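Local coordinates for putative uncharacterized protein tcp24 (Actinoplanes teichomyceticus, PDB 4Q38), which transfers long aliphatic acyl chains from acyl-coenzyme A to the amino sugar of teicoplanin-type glycopeptide antibiotics, at residues Val21-Leu27 and Ala85-Leu89; Thr31-Glu37 and Arg109-Pro113; Glu72-Pro78 and Tyr124-Tyr128; Gln157-Val162 and Met174-Thr180. All coordinates share one frame; numbering follows the deposited sequence.

Contact 1 (Val21-Leu27 and Ala85-Leu89)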
# COMPACT_ATOMS: atom_id res chain seq x y z
N VAL A 21 -11.80 6.69 -23.93
CA VAL A 21 -11.75 6.45 -22.49
C VAL A 21 -10.95 7.57 -21.81
O VAL A 21 -11.45 8.22 -20.88
CB VAL A 21 -11.15 5.06 -22.16
CG1 VAL A 21 -10.95 4.88 -20.66
CG2 VAL A 21 -12.05 3.96 -22.70
N ARG A 22 -9.74 7.83 -22.31
CA ARG A 22 -8.86 8.85 -21.73
C ARG A 22 -9.56 10.21 -21.65
O ARG A 22 -9.52 10.87 -20.61
CB ARG A 22 -7.57 8.98 -22.55
CG ARG A 22 -6.50 9.81 -21.85
CD ARG A 22 -5.28 10.05 -22.74
NE ARG A 22 -5.60 10.84 -23.93
CZ ARG A 22 -5.77 12.16 -23.94
NH1 ARG A 22 -5.66 12.87 -22.82
NH2 ARG A 22 -6.05 12.78 -25.09
N ILE A 23 -10.19 10.61 -22.75
CA ILE A 23 -10.85 11.91 -22.86
C ILE A 23 -12.10 11.98 -21.98
O ILE A 23 -12.29 12.95 -21.25
CB ILE A 23 -11.14 12.27 -24.35
CG1 ILE A 23 -9.82 12.54 -25.09
CG2 ILE A 23 -12.06 13.48 -24.45
CD1 ILE A 23 -9.90 12.44 -26.60
N ALA A 24 -12.92 10.93 -22.02
CA ALA A 24 -14.12 10.84 -21.18
C ALA A 24 -13.80 10.97 -19.69
O ALA A 24 -14.50 11.69 -18.97
CB ALA A 24 -14.86 9.54 -21.43
N LEU A 25 -12.75 10.29 -19.24
CA LEU A 25 -12.42 10.26 -17.82
C LEU A 25 -11.60 11.47 -17.38
O LEU A 25 -11.43 11.71 -16.18
CB LEU A 25 -11.73 8.94 -17.44
CG LEU A 25 -12.52 7.65 -17.67
CD1 LEU A 25 -11.68 6.43 -17.34
CD2 LEU A 25 -13.83 7.61 -16.89
N GLY A 26 -11.10 12.23 -18.35
CA GLY A 26 -10.33 13.43 -18.06
C GLY A 26 -8.88 13.13 -17.73
O GLY A 26 -8.20 13.93 -17.08
N LEU A 27 -8.41 11.97 -18.18
CA LEU A 27 -7.04 11.50 -17.92
C LEU A 27 -6.01 12.23 -18.79
O LEU A 27 -6.28 12.52 -19.96
CB LEU A 27 -6.96 9.98 -18.10
CG LEU A 27 -7.63 9.16 -16.98
CD1 LEU A 27 -7.88 7.72 -17.42
CD2 LEU A 27 -6.82 9.20 -15.69
N ALA A 85 -16.91 4.13 -19.94
CA ALA A 85 -15.48 4.41 -19.96
C ALA A 85 -14.84 3.90 -18.68
O ALA A 85 -13.81 3.23 -18.71
CB ALA A 85 -15.21 5.90 -20.14
N LEU A 86 -15.49 4.20 -17.55
CA LEU A 86 -15.01 3.73 -16.25
C LEU A 86 -15.00 2.20 -16.19
O LEU A 86 -14.05 1.60 -15.69
CB LEU A 86 -15.86 4.33 -15.13
CG LEU A 86 -15.24 4.25 -13.73
CD1 LEU A 86 -15.62 5.47 -12.91
CD2 LEU A 86 -15.65 2.97 -13.03
N TRP A 87 -16.06 1.57 -16.72
CA TRP A 87 -16.16 0.11 -16.71
C TRP A 87 -15.10 -0.53 -17.57
O TRP A 87 -14.49 -1.53 -17.16
CB TRP A 87 -17.55 -0.37 -17.13
CG TRP A 87 -17.82 -1.77 -16.61
CD1 TRP A 87 -17.59 -2.97 -17.27
CD2 TRP A 87 -18.33 -2.14 -15.28
NE1 TRP A 87 -17.93 -4.04 -16.47
CE2 TRP A 87 -18.38 -3.61 -15.26
CE3 TRP A 87 -18.74 -1.43 -14.15
CZ2 TRP A 87 -18.83 -4.32 -14.15
CZ3 TRP A 87 -19.19 -2.16 -13.04
CH2 TRP A 87 -19.24 -3.56 -13.04
N TRP A 88 -14.86 0.03 -18.75
CA TRP A 88 -13.79 -0.42 -19.65
C TRP A 88 -12.48 -0.50 -18.91
O TRP A 88 -11.76 -1.50 -18.99
CB TRP A 88 -13.68 0.54 -20.83
CG TRP A 88 -12.67 0.18 -21.89
CD1 TRP A 88 -12.90 -0.53 -23.08
CD2 TRP A 88 -11.24 0.52 -21.94
NE1 TRP A 88 -11.76 -0.65 -23.81
CE2 TRP A 88 -10.72 -0.04 -23.19
CE3 TRP A 88 -10.36 1.21 -21.09
CZ2 TRP A 88 -9.38 0.09 -23.56
CZ3 TRP A 88 -9.02 1.34 -21.48
CH2 TRP A 88 -8.54 0.79 -22.68
N LEU A 89 -12.18 0.57 -18.17
CA LEU A 89 -10.93 0.69 -17.42
C LEU A 89 -10.86 -0.24 -16.21
O LEU A 89 -9.81 -0.80 -15.91
CB LEU A 89 -10.74 2.14 -16.98
CG LEU A 89 -9.37 2.49 -16.40
CD1 LEU A 89 -8.30 2.34 -17.46
CD2 LEU A 89 -9.41 3.91 -15.86

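Contact 2 (Thr31-Glu37 and Arg109-Pro113)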
# COMPACT_ATOMS: atom_id res chain seq x y z
N THR A 31 -0.99 9.26 -19.88
CA THR A 31 -1.62 7.98 -19.55
C THR A 31 -1.95 7.15 -20.79
O THR A 31 -2.33 5.98 -20.67
CB THR A 31 -2.89 8.14 -18.66
OG1 THR A 31 -3.95 8.74 -19.41
CG2 THR A 31 -2.60 8.98 -17.42
N ALA A 32 -1.79 7.75 -21.97
CA ALA A 32 -2.11 7.09 -23.24
C ALA A 32 -1.41 5.73 -23.44
O ALA A 32 -2.04 4.77 -23.88
CB ALA A 32 -1.82 8.02 -24.42
N ALA A 33 -0.11 5.68 -23.12
CA ALA A 33 0.67 4.44 -23.24
C ALA A 33 0.07 3.32 -22.40
O ALA A 33 -0.09 2.19 -22.87
CB ALA A 33 2.12 4.69 -22.86
N TRP A 34 -0.26 3.64 -21.15
CA TRP A 34 -0.91 2.70 -20.23
C TRP A 34 -2.22 2.21 -20.80
O TRP A 34 -2.50 1.00 -20.81
CB TRP A 34 -1.12 3.37 -18.88
CG TRP A 34 -1.93 2.58 -17.88
CD1 TRP A 34 -3.18 2.91 -17.35
CD2 TRP A 34 -1.56 1.31 -17.23
NE1 TRP A 34 -3.60 1.96 -16.45
CE2 TRP A 34 -2.68 0.97 -16.33
CE3 TRP A 34 -0.47 0.45 -17.31
CZ2 TRP A 34 -2.68 -0.18 -15.56
CZ3 TRP A 34 -0.48 -0.71 -16.52
CH2 TRP A 34 -1.56 -1.02 -15.67
N LEU A 35 -3.02 3.14 -21.30
CA LEU A 35 -4.34 2.81 -21.83
C LEU A 35 -4.27 1.97 -23.11
O LEU A 35 -5.10 1.09 -23.32
CB LEU A 35 -5.15 4.09 -22.03
CG LEU A 35 -5.49 4.81 -20.72
CD1 LEU A 35 -6.04 6.20 -20.99
CD2 LEU A 35 -6.48 4.00 -19.90
N THR A 36 -3.26 2.24 -23.94
CA THR A 36 -2.99 1.40 -25.10
C THR A 36 -2.63 -0.01 -24.65
O THR A 36 -3.14 -1.00 -25.18
CB THR A 36 -1.86 1.99 -25.96
OG1 THR A 36 -2.25 3.28 -26.42
CG2 THR A 36 -1.54 1.10 -27.17
N GLU A 37 -1.76 -0.10 -23.64
CA GLU A 37 -1.38 -1.40 -23.10
C GLU A 37 -2.61 -2.15 -22.59
O GLU A 37 -2.75 -3.35 -22.84
CB GLU A 37 -0.33 -1.25 -21.99
CG GLU A 37 0.26 -2.58 -21.54
CD GLU A 37 1.23 -2.44 -20.38
OE1 GLU A 37 1.64 -1.31 -20.04
OE2 GLU A 37 1.59 -3.49 -19.80
N ARG A 109 2.06 -1.68 -10.95
CA ARG A 109 1.30 -0.70 -11.73
C ARG A 109 -0.21 -0.85 -11.50
O ARG A 109 -0.84 -1.76 -12.03
CB ARG A 109 1.69 -0.78 -13.21
CG ARG A 109 3.17 -0.44 -13.45
CD ARG A 109 3.49 -0.25 -14.92
NE ARG A 109 3.40 -1.50 -15.66
CZ ARG A 109 3.09 -1.60 -16.96
NH1 ARG A 109 2.85 -0.51 -17.68
NH2 ARG A 109 3.03 -2.80 -17.52
N GLY A 110 -0.78 0.03 -10.68
CA GLY A 110 -2.21 -0.04 -10.37
C GLY A 110 -3.06 0.83 -11.28
O GLY A 110 -4.29 0.78 -11.24
N GLY A 111 -2.40 1.64 -12.11
CA GLY A 111 -3.09 2.59 -12.97
C GLY A 111 -3.19 3.95 -12.31
O GLY A 111 -2.96 4.09 -11.11
N PRO A 112 -3.55 4.99 -13.10
CA PRO A 112 -3.63 6.35 -12.57
C PRO A 112 -4.86 6.57 -11.68
O PRO A 112 -5.84 5.83 -11.80
CB PRO A 112 -3.74 7.21 -13.83
CG PRO A 112 -4.44 6.32 -14.80
CD PRO A 112 -3.87 4.95 -14.54
N PRO A 113 -4.81 7.58 -10.81
CA PRO A 113 -6.03 8.01 -10.12
C PRO A 113 -6.99 8.68 -11.13
O PRO A 113 -6.53 9.25 -12.12
CB PRO A 113 -5.51 9.03 -9.11
CG PRO A 113 -4.27 9.58 -9.73
CD PRO A 113 -3.65 8.42 -10.46

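Contact 3 (Glu72-Pro78 and Tyr124-Tyr128)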
# COMPACT_ATOMS: atom_id res chain seq x y z
N GLU A 72 -20.91 4.84 1.14
CA GLU A 72 -20.70 5.66 -0.05
C GLU A 72 -20.21 4.82 -1.22
O GLU A 72 -20.63 5.03 -2.37
CB GLU A 72 -19.73 6.80 0.25
CG GLU A 72 -20.27 7.83 1.24
CD GLU A 72 -19.29 8.94 1.57
OE1 GLU A 72 -18.15 8.94 1.05
OE2 GLU A 72 -19.68 9.84 2.35
N ILE A 73 -19.32 3.87 -0.94
CA ILE A 73 -18.77 2.99 -1.97
C ILE A 73 -19.89 2.17 -2.62
O ILE A 73 -19.97 2.08 -3.85
CB ILE A 73 -17.67 2.06 -1.39
CG1 ILE A 73 -16.39 2.86 -1.09
CG2 ILE A 73 -17.38 0.91 -2.34
CD1 ILE A 73 -15.51 2.27 0.01
N VAL A 74 -20.75 1.59 -1.79
CA VAL A 74 -21.85 0.77 -2.29
C VAL A 74 -22.83 1.63 -3.10
O VAL A 74 -23.28 1.23 -4.18
CB VAL A 74 -22.57 0.01 -1.14
CG1 VAL A 74 -23.83 -0.69 -1.64
CG2 VAL A 74 -21.62 -1.01 -0.51
N ALA A 75 -23.10 2.83 -2.60
CA ALA A 75 -24.05 3.74 -3.24
C ALA A 75 -23.59 4.16 -4.63
O ALA A 75 -24.39 4.24 -5.56
CB ALA A 75 -24.28 4.97 -2.36
N ALA A 76 -22.29 4.39 -4.78
CA ALA A 76 -21.75 4.94 -6.03
C ALA A 76 -21.25 3.91 -7.03
O ALA A 76 -20.77 4.28 -8.10
CB ALA A 76 -20.66 5.94 -5.72
N ALA A 77 -21.36 2.62 -6.70
CA ALA A 77 -20.83 1.55 -7.56
C ALA A 77 -21.22 1.76 -9.01
O ALA A 77 -22.39 2.00 -9.32
CB ALA A 77 -21.27 0.18 -7.06
N PRO A 78 -20.23 1.71 -9.92
CA PRO A 78 -20.49 2.00 -11.31
C PRO A 78 -21.30 0.91 -12.02
O PRO A 78 -21.45 -0.20 -11.51
CB PRO A 78 -19.09 2.11 -11.91
CG PRO A 78 -18.26 1.21 -11.05
CD PRO A 78 -18.79 1.48 -9.67
N TYR A 124 -13.65 6.46 -5.88
CA TYR A 124 -13.55 5.12 -5.33
C TYR A 124 -13.12 4.06 -6.37
O TYR A 124 -13.20 2.87 -6.10
CB TYR A 124 -14.86 4.71 -4.66
CG TYR A 124 -15.17 5.43 -3.36
CD1 TYR A 124 -14.30 5.37 -2.27
CD2 TYR A 124 -16.36 6.14 -3.20
CE1 TYR A 124 -14.59 6.00 -1.07
CE2 TYR A 124 -16.67 6.79 -2.00
CZ TYR A 124 -15.78 6.72 -0.94
OH TYR A 124 -16.07 7.35 0.25
N PHE A 125 -12.66 4.51 -7.53
CA PHE A 125 -12.33 3.58 -8.63
C PHE A 125 -11.50 2.38 -8.18
O PHE A 125 -11.83 1.24 -8.47
CB PHE A 125 -11.63 4.31 -9.78
CG PHE A 125 -11.25 3.41 -10.93
CD1 PHE A 125 -12.21 2.99 -11.86
CD2 PHE A 125 -9.94 2.95 -11.07
CE1 PHE A 125 -11.86 2.14 -12.91
CE2 PHE A 125 -9.59 2.11 -12.12
CZ PHE A 125 -10.55 1.71 -13.04
N HIS A 126 -10.41 2.64 -7.49
CA HIS A 126 -9.47 1.58 -7.11
C HIS A 126 -9.95 0.73 -5.97
O HIS A 126 -9.45 -0.38 -5.75
CB HIS A 126 -8.10 2.18 -6.86
CG HIS A 126 -7.48 2.73 -8.11
ND1 HIS A 126 -7.07 1.93 -9.12
CD2 HIS A 126 -7.25 4.04 -8.53
CE1 HIS A 126 -6.60 2.69 -10.13
NE2 HIS A 126 -6.70 3.98 -9.76
N VAL A 127 -10.93 1.23 -5.24
CA VAL A 127 -11.65 0.36 -4.30
C VAL A 127 -12.45 -0.70 -5.08
O VAL A 127 -12.47 -1.88 -4.70
CB VAL A 127 -12.57 1.18 -3.37
CG1 VAL A 127 -13.36 0.25 -2.45
CG2 VAL A 127 -11.76 2.17 -2.56
N TYR A 128 -13.11 -0.27 -6.17
CA TYR A 128 -13.85 -1.23 -7.03
C TYR A 128 -12.90 -2.23 -7.67
O TYR A 128 -13.22 -3.42 -7.75
CB TYR A 128 -14.69 -0.51 -8.10
CG TYR A 128 -15.69 0.44 -7.49
CD1 TYR A 128 -16.67 -0.02 -6.60
CD2 TYR A 128 -15.64 1.80 -7.76
CE1 TYR A 128 -17.57 0.85 -6.01
CE2 TYR A 128 -16.53 2.69 -7.18
CZ TYR A 128 -17.49 2.20 -6.30
OH TYR A 128 -18.37 3.06 -5.71

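Contact 4 (Gln157-Val162 and Met174-Thr180). With TEC (2-amino-6-O-decanoyl-2-deoxy-beta-D-glucopyranose), chain E.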
# COMPACT_ATOMS: atom_id res chain seq x y z
N GLN A 157 -5.77 -3.98 4.98
CA GLN A 157 -5.14 -2.68 4.76
C GLN A 157 -5.96 -1.80 3.80
O GLN A 157 -5.78 -0.58 3.79
CB GLN A 157 -3.66 -2.73 4.33
CG GLN A 157 -3.00 -1.37 4.60
CD GLN A 157 -1.49 -1.32 4.41
OE1 GLN A 157 -0.79 -0.52 5.06
NE2 GLN A 157 -0.98 -2.13 3.52
N LEU A 158 -6.86 -2.39 3.02
CA LEU A 158 -7.75 -1.57 2.19
C LEU A 158 -8.47 -0.53 3.04
O LEU A 158 -8.51 0.65 2.70
CB LEU A 158 -8.77 -2.42 1.41
CG LEU A 158 -9.78 -1.60 0.60
CD1 LEU A 158 -9.10 -0.81 -0.52
CD2 LEU A 158 -10.88 -2.50 0.04
N GLY A 159 -9.04 -0.98 4.15
CA GLY A 159 -9.76 -0.07 5.04
C GLY A 159 -8.89 1.05 5.57
O GLY A 159 -9.30 2.20 5.62
N GLU A 160 -7.67 0.71 5.98
CA GLU A 160 -6.69 1.68 6.48
C GLU A 160 -6.42 2.75 5.42
O GLU A 160 -6.39 3.94 5.71
CB GLU A 160 -5.40 0.95 6.86
CG GLU A 160 -4.22 1.85 7.24
CD GLU A 160 -2.95 1.07 7.53
OE1 GLU A 160 -3.02 0.09 8.29
OE2 GLU A 160 -1.87 1.44 7.00
N LEU A 161 -6.22 2.31 4.18
CA LEU A 161 -5.85 3.22 3.09
C LEU A 161 -7.04 4.09 2.69
O LEU A 161 -6.87 5.25 2.34
CB LEU A 161 -5.31 2.44 1.90
CG LEU A 161 -4.00 1.65 2.15
CD1 LEU A 161 -3.80 0.60 1.06
CD2 LEU A 161 -2.79 2.58 2.23
N VAL A 162 -8.25 3.52 2.74
CA VAL A 162 -9.46 4.32 2.56
C VAL A 162 -9.54 5.42 3.65
O VAL A 162 -9.72 6.60 3.33
CB VAL A 162 -10.71 3.42 2.53
CG1 VAL A 162 -11.98 4.27 2.46
CG2 VAL A 162 -10.65 2.48 1.34
N MET A 174 -9.36 6.43 -2.38
CA MET A 174 -8.25 5.53 -2.08
C MET A 174 -7.29 5.67 -3.25
O MET A 174 -7.52 5.13 -4.33
CB MET A 174 -8.72 4.07 -1.90
CG MET A 174 -7.79 3.18 -1.07
SD MET A 174 -6.19 2.84 -1.86
CE MET A 174 -6.69 1.79 -3.21
N ASN A 175 -6.22 6.44 -3.03
CA ASN A 175 -5.26 6.71 -4.09
C ASN A 175 -3.88 6.06 -3.88
O ASN A 175 -2.88 6.54 -4.42
CB ASN A 175 -5.13 8.23 -4.33
CG ASN A 175 -4.45 8.94 -3.18
OD1 ASN A 175 -4.54 8.52 -2.04
ND2 ASN A 175 -3.77 10.04 -3.48
N MET A 176 -3.85 4.97 -3.13
CA MET A 176 -2.64 4.16 -2.93
C MET A 176 -2.73 2.84 -3.70
O MET A 176 -2.24 1.80 -3.24
CB MET A 176 -2.42 3.90 -1.42
CG MET A 176 -1.98 5.12 -0.62
SD MET A 176 -0.33 5.67 -1.12
CE MET A 176 0.67 4.34 -0.47
N GLN A 177 -3.34 2.88 -4.89
CA GLN A 177 -3.51 1.70 -5.73
C GLN A 177 -2.21 1.00 -6.15
O GLN A 177 -2.24 -0.20 -6.42
CB GLN A 177 -4.38 1.99 -6.97
CG GLN A 177 -3.80 2.98 -7.96
CD GLN A 177 -4.06 4.43 -7.59
OE1 GLN A 177 -4.54 4.73 -6.50
NE2 GLN A 177 -3.75 5.33 -8.50
N TRP A 178 -1.10 1.74 -6.23
CA TRP A 178 0.18 1.10 -6.55
C TRP A 178 0.53 0.11 -5.47
O TRP A 178 1.01 -0.99 -5.76
CB TRP A 178 1.30 2.12 -6.76
CG TRP A 178 1.82 2.75 -5.49
CD1 TRP A 178 1.42 3.95 -4.90
CD2 TRP A 178 2.88 2.22 -4.60
NE1 TRP A 178 2.14 4.19 -3.74
CE2 TRP A 178 3.03 3.20 -3.52
CE3 TRP A 178 3.69 1.08 -4.61
CZ2 TRP A 178 3.95 3.02 -2.49
CZ3 TRP A 178 4.62 0.91 -3.58
CH2 TRP A 178 4.74 1.86 -2.54
N TRP A 179 0.26 0.48 -4.22
CA TRP A 179 0.58 -0.36 -3.06
C TRP A 179 -0.33 -1.54 -2.93
O TRP A 179 0.13 -2.65 -2.62
CB TRP A 179 0.62 0.48 -1.79
CG TRP A 179 0.97 -0.28 -0.54
CD1 TRP A 179 0.22 -0.38 0.63
CD2 TRP A 179 2.17 -1.09 -0.29
NE1 TRP A 179 0.85 -1.17 1.55
CE2 TRP A 179 2.03 -1.62 1.07
CE3 TRP A 179 3.30 -1.41 -1.04
CZ2 TRP A 179 3.00 -2.44 1.64
CZ3 TRP A 179 4.27 -2.24 -0.45
CH2 TRP A 179 4.12 -2.74 0.86
N THR A 180 -1.63 -1.35 -3.16
CA THR A 180 -2.57 -2.49 -3.09
C THR A 180 -2.33 -3.55 -4.18
O THR A 180 -2.85 -4.65 -4.05
CB THR A 180 -4.06 -2.08 -3.06
OG1 THR A 180 -4.32 -1.18 -4.13
CG2 THR A 180 -4.42 -1.39 -1.72
CAV TEC E . 12.65 0.36 13.46
CAU TEC E . 11.60 -0.65 13.06
CAT TEC E . 11.93 -1.37 11.78
CAS TEC E . 12.43 -0.43 10.72
CAR TEC E . 12.18 -1.02 9.37
CAQ TEC E . 11.08 -0.24 8.74
CAP TEC E . 10.73 -0.71 7.37
CAO TEC E . 9.39 -0.15 7.07
CAN TEC E . 9.19 0.05 5.62
CAM TEC E . 7.75 0.36 5.29
OAW TEC E . 6.89 0.32 6.13
O6 TEC E . 7.58 0.80 4.03
C6 TEC E . 6.59 0.22 3.20
C5 TEC E . 5.48 1.23 2.82
O5 TEC E . 5.22 1.26 1.45
C1 TEC E . 4.53 2.53 1.36
O1 TEC E . 4.64 3.24 0.28
C2 TEC E . 3.08 2.28 1.68
N2 TEC E . 2.37 3.54 1.59
C3 TEC E . 3.17 1.91 3.09
O3 TEC E . 1.96 1.38 3.22
C4 TEC E . 4.19 0.85 3.43
O4 TEC E . 4.38 0.88 4.71
O HOH W 1 -5.41 6.17 0.00

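Contact 1 (Val21-Leu27 and Ala85-Leu89)
Val21 reaches from helix 18-25 into the angle between Ala85 and Trp88 of helix 84-98. Val21 CB already lies 4.1 Å from Trp88 CE3, and from there the side chain forks. Branch CG1 is anti to the backbone N (chi1 173°) and drops between Trp88 CE3 and the backbone of helix 84-98, where Val21 CG1 comes to 3.8 Å from Ala85 O. Branch CG2, beside the backbone N, goes over one face of the indole instead. Val21 CG2 stands 3.6 Å from Trp88 CE3 and makes a CH-pi contact with the six-membered ring, 29° off the normal and displaced toward the rim. The two side chains cross at about a right angle. Both methyls lie near the same ring atom, Val21 CG1 being 3.7 Å from Trp88 CE3.

One turn on, Leu25 spreads its tip along the second helix. Leu25 CD2 lies against Ala85 CB (3.9 Å) and Leu86 N, while Leu25 CD1 meets Leu89 CD2 at 3.7 Å. Ala24 completes the cluster, Ala24 CB lying 3.9 Å from Ala85 CB. The small Ala85 thus receives three residues, and no hydrogen bond joins the segments. On the side turned away, Arg22 NH1 bonds to Leu27 O, and its NE is salt-bridged to Glu19.

Helix 18-25 ends in a Schellman motif with Gly26 in the C-prime position, after which Leu27 makes a looser contact with Leu89. Segments 21-25 and 85-89 cross at -124°, an apolar helix-helix interface in the all-helical N-terminal part of the enzyme.

Contact 2 (Thr31-Glu37 and Arg109-Pro113)
Trp34 and Arg109 bring two flat groups together with their planes 73° apart, close to edge-to-face. The indole supplies the edge: Trp34 CZ3 stands 3.5 Å above one face of the guanidinium of Arg109, toward its rim, and Arg109 NH1 lies near the indole plane, 3.5 Å from Trp34 CE3. At the guanidinium's own edge sits the carboxylate of Glu37, tilted by only 27° and so nearly coplanar.

This is an end-on, two-pronged salt bridge. Arg109 NH1 donates to Glu37 OE1 and Arg109 NH2 to Glu37 OE2, each at 2.8 Å, and both oxygens use their syn lone pairs. Glu37 reaches toward the loop with CG anti to its backbone N (chi1 -171°) and an extended chain, whereas Arg109 comes from the opposite direction, bent at chi3. The two bonds, with the indole against one face, fix the rotation of the guanidinium. Arg99 forms a second salt bridge to Glu37 OE2; the Glu37 carboxylate thus draws both arginines together. Arg109 NE forms a salt bridge with a sulfate ion, probably from the crystallisation liquor.

Nearer the backbone, the other end of the indole rests on the loop. Gly111, with no side chain, lets its CA come within 3.6 Å of Trp34 NE1, and Pro112 CD touches Trp34 CD1 at 3.5 Å. Thr31 CG2 adds a looser contact to the Pro112 ring.

Helix 32-41 is thereby joined to the loop between helices 84-98 and 119-123. Leu35 packs on both helix 18-25 and helix 84-98, while Pro112 O accepts from His126 of helix 125-143 and Gly111 O from Gln177 of helix 177-184.

Contact 3 (Glu72-Pro78 and Tyr124-Tyr128)
Two tyrosines at the start of helix 125-143, Tyr124 at its N-cap position and Tyr128 in its first turn, clasp the C-terminal end of helix 67-76 in a helix-helix contact within the N-acyltransferase N-terminal domain. The tight part is largely apolar. Ile73 CG1 lies over the centre of the Tyr124 ring, a CH-pi contact 3.5 Å from the centroid, while Ile73 CD1 continues to Val127 CG1 at 3.8 Å. The remaining branch, CG2, packs against Tyr128 CE1. Because CG1 is anti to the carbonyl carbon (chi1 -73°) and CG2 anti to the backbone N, the forked side chain can serve both tyrosines. Pro78 CD covers a face of Tyr128 in the same manner, centred 3.5 Å from the ring centroid. The backbone at Ala76-Ala77 crowds the Tyr128 hydroxyl, and the Ala77 methyl lies at CE1.

The looser, partly exposed side is polar: Tyr124 OH donates to Glu72 OE1 at 2.7 Å, on the anti side of the carboxylate. That same oxygen forms a salt bridge with Arg166, tying in helix 157-169.

At the buried end, Tyr128 OH donates to Ile73 O at 2.6 Å, in the carbonyl plane and on a lone pair.

Contact 4 (Gln157-Val162 and Met174-Thr180)
Apolar packing centres on Leu161, whose two methyls diverge between different partners. Leu161 CD1 presses against Thr180 CG2 at 3.5 Å, tighter than usual for two carbons, and also approaches the edge of Trp179. Leu161 CD2 meets Met176 CG at 3.9 Å. Met174 packs against Leu158, Leu161 and Val162, crossing Val162 at about a right angle; Met174 CG is 3.8 Å from Val162 CG2 and Met174 SD 3.9 Å from Leu161 CB. Bends at chi2 and chi3 curl this methionine back, so that SD also accepts a weak hydrogen bond from Met176 N.

One water donates to Leu161 O (2.9 Å) and accepts from Asn175 N, bridging the helix to the loop before helix 177-184.

The two tryptophans contact the ligand. Trp179, with CG anti to its backbone N (chi1 -179°), turns one indole face to the sugar: TEC O3 lies 3.2 Å above the Trp179 ring plane, toward the rim. Trp178 has TEC O1 at its edge, and Gln157 stands beside Trp179. Gln157, Met176, Trp178 and Trp179 all belong to the pocket for the decanoylated glucosamine, so the hydrophobic core here backs the sugar-binding pocket, probably the acceptor site.

Contacts 1, 2 and 3 interlock along the chain: 21-27, 31-37 and 72-78 all precede their partners 85-89, 109-113 and 124-128, so each pair of contacts alternates. Contact 4 follows in series. Contacts 1 and 2 lie 11 Å apart between centres and share Leu35 packing; contacts 1 and 3, 15 Å apart, meet through Phe125 and Pro78. The centre of contact 4 is 13 Å from that of contact 3, joined by Val127 on Met174; contacts 2 and 4 meet at Gly111-Gln177, whereas contact 1 does not touch contact 4. A chain of touching contacts leads from the N-terminal helices to the sugar pocket, where this domain faces the GNAT-like C-terminal domain with its bound coenzyme A.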